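PDB 1C3P: protein (hdlp (histone deacetylase-like protein)) from Aquifex aeolicus, which probably acts as a zinc-dependent deacetylase of the histone deacetylase family, with a suggested part in acetoin breakdown. Local coordinates for residues Ala169-Gly174 and Val187-Gln192. Sequence-based numbering, arbitrary orientation.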
loop_
_atom_site.group_PDB
_atom_site.type_symbol
_atom_site.label_atom_id
_atom_site.label_comp_id
_atom_site.label_asym_id
_atom_site.label_seq_id
_atom_site.Cartn_x
_atom_site.Cartn_y
_atom_site.Cartn_z
ATOM N N ALA A 169 -5.288 -2.418 -4.964
ATOM C CA ALA A 169 -6.030 -3.176 -5.981
ATOM C C ALA A 169 -5.487 -4.590 -6.212
ATOM O O ALA A 169 -6.023 -5.336 -7.031
ATOM C CB ALA A 169 -6.053 -2.389 -7.323
ATOM N N HIS A 170 -4.412 -4.947 -5.509
ATOM C CA HIS A 170 -3.850 -6.290 -5.627
ATOM C C HIS A 170 -3.816 -6.921 -4.242
ATOM O O HIS A 170 -3.637 -6.229 -3.239
ATOM C CB HIS A 170 -2.424 -6.268 -6.201
ATOM C CG HIS A 170 -2.334 -5.722 -7.590
ATOM N ND1 HIS A 170 -2.293 -4.372 -7.864
ATOM C CD2 HIS A 170 -2.305 -6.354 -8.788
ATOM C CE1 HIS A 170 -2.242 -4.195 -9.172
ATOM N NE2 HIS A 170 -2.249 -5.381 -9.756
ATOM N N HIS A 171 -3.977 -8.242 -4.196
ATOM C CA HIS A 171 -3.980 -9.003 -2.948
ATOM C C HIS A 171 -2.634 -9.006 -2.209
ATOM O O HIS A 171 -1.577 -9.163 -2.821
ATOM C CB HIS A 171 -4.427 -10.439 -3.276
ATOM C CG HIS A 171 -4.262 -11.424 -2.159
ATOM N ND1 HIS A 171 -4.905 -11.306 -0.946
ATOM C CD2 HIS A 171 -3.546 -12.574 -2.093
ATOM C CE1 HIS A 171 -4.586 -12.335 -0.180
ATOM N NE2 HIS A 171 -3.763 -13.119 -0.854
ATOM N N CYS A 172 -2.682 -8.818 -0.892
ATOM C CA CYS A 172 -1.486 -8.839 -0.046
ATOM C C CYS A 172 -1.122 -10.303 0.228
ATOM O O CYS A 172 -1.190 -10.773 1.366
ATOM C CB CYS A 172 -1.768 -8.116 1.285
ATOM S SG CYS A 172 -3.341 -8.567 2.081
ATOM N N ASP A 173 -0.705 -11.024 -0.807
ATOM C CA ASP A 173 -0.397 -12.434 -0.625
ATOM C C ASP A 173 0.715 -12.695 0.383
ATOM O O ASP A 173 0.664 -13.675 1.130
ATOM C CB ASP A 173 -0.095 -13.113 -1.975
ATOM C CG ASP A 173 0.993 -12.422 -2.775
ATOM O OD1 ASP A 173 1.389 -12.994 -3.819
ATOM O OD2 ASP A 173 1.451 -11.325 -2.391
ATOM N N GLY A 174 1.701 -11.801 0.417
ATOM C CA GLY A 174 2.785 -11.918 1.367
ATOM C C GLY A 174 2.242 -11.810 2.787
ATOM O O GLY A 174 2.569 -12.637 3.634
ATOM N N VAL A 187 -6.442 -10.430 8.687
ATOM C CA VAL A 187 -6.107 -9.699 7.477
ATOM C C VAL A 187 -7.324 -9.603 6.579
ATOM O O VAL A 187 -7.974 -10.603 6.303
ATOM C CB VAL A 187 -4.957 -10.410 6.676
ATOM C CG1 VAL A 187 -4.688 -9.679 5.354
ATOM C CG2 VAL A 187 -3.693 -10.471 7.516
ATOM N N LEU A 188 -7.636 -8.387 6.154
ATOM C CA LEU A 188 -8.736 -8.139 5.233
ATOM C C LEU A 188 -8.169 -7.481 3.999
ATOM O O LEU A 188 -7.464 -6.471 4.085
ATOM C CB LEU A 188 -9.781 -7.194 5.832
ATOM C CG LEU A 188 -10.780 -6.538 4.853
ATOM C CD1 LEU A 188 -11.659 -7.578 4.161
ATOM C CD2 LEU A 188 -11.651 -5.549 5.613
ATOM N N SER A 189 -8.448 -8.046 2.841
ATOM C CA SER A 189 -7.973 -7.409 1.624
ATOM C C SER A 189 -9.049 -7.315 0.576
ATOM O O SER A 189 -9.738 -8.286 0.324
ATOM C CB SER A 189 -6.796 -8.175 1.008
ATOM O OG SER A 189 -6.403 -7.495 -0.171
ATOM N N LEU A 190 -9.216 -6.141 -0.025
ATOM C CA LEU A 190 -10.145 -6.023 -1.140
ATOM C C LEU A 190 -9.147 -5.921 -2.297
ATOM O O LEU A 190 -8.116 -5.275 -2.163
ATOM C CB LEU A 190 -10.990 -4.741 -1.119
ATOM C CG LEU A 190 -11.763 -4.191 0.077
ATOM C CD1 LEU A 190 -12.972 -3.446 -0.468
ATOM C CD2 LEU A 190 -12.185 -5.261 1.019
ATOM N N HIS A 191 -9.444 -6.534 -3.432
ATOM C CA HIS A 191 -8.504 -6.496 -4.543
ATOM C C HIS A 191 -9.111 -7.063 -5.819
ATOM O O HIS A 191 -10.195 -7.652 -5.786
ATOM C CB HIS A 191 -7.253 -7.282 -4.141
ATOM C CG HIS A 191 -7.567 -8.606 -3.503
ATOM N ND1 HIS A 191 -7.970 -9.716 -4.219
ATOM C CD2 HIS A 191 -7.596 -8.971 -2.200
ATOM C CE1 HIS A 191 -8.230 -10.708 -3.383
ATOM N NE2 HIS A 191 -8.009 -10.282 -2.152
ATOM N N GLN A 192 -8.436 -6.835 -6.948
ATOM C CA GLN A 192 -8.902 -7.374 -8.234
ATOM C C GLN A 192 -8.846 -8.877 -8.066
ATOM O O GLN A 192 -7.907 -9.396 -7.463
ATOM C CB GLN A 192 -7.957 -7.003 -9.375
ATOM C CG GLN A 192 -7.783 -5.530 -9.621
ATOM C CD GLN A 192 -6.613 -5.274 -10.541
ATOM O OE1 GLN A 192 -6.744 -5.295 -11.780
ATOM N NE2 GLN A 192 -5.438 -5.089 -9.946
HETATM O O HOH W 1 -5.062 -9.209 -6.732
#
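In the beta-alpha-beta unit of this arginase-like parallel sheet, the zinc-site loop Ala169-Cys172 runs back along strand 187-192, and Ala169 meets Gln192 where the strand ends. Gln192 grips Ala169 O twice: its N donates at 2.8 Å, nearly straight at 174°, and its NE2 at 3.0 Å from the opposite face of the carbonyl plane. Lys267 N bonds to Gln192 OE1, fixing the amide further, and Gln192 NE2 sits 3.2 Å from His170 NE2, over one ring face. His170 binds zinc in another crystal structure of this protein, though the metal is absent here; its ND1 bonds to Asp258, another ligand. His191 CG lies between its backbone N and carbonyl carbon (chi1 46°), bringing the ring centre under His171 CB, a CH-pi contact at 3.5 Å. A water accepts from His171 N and donates to Gln192 O, which His191 ND1 also reaches (3.3 Å), in its own ring plane but from above the carbonyl plane. An alanine in place of His191 would probably open a gap beneath His171 CB and cost Gln192 O the ND1 hydrogen, though not the water's. Nearer the strand's start, Cys172, N-cap residue of helix 173-179, packs its SG on Ser189 CB (3.6 Å) and Val187 CG1 (3.7 Å).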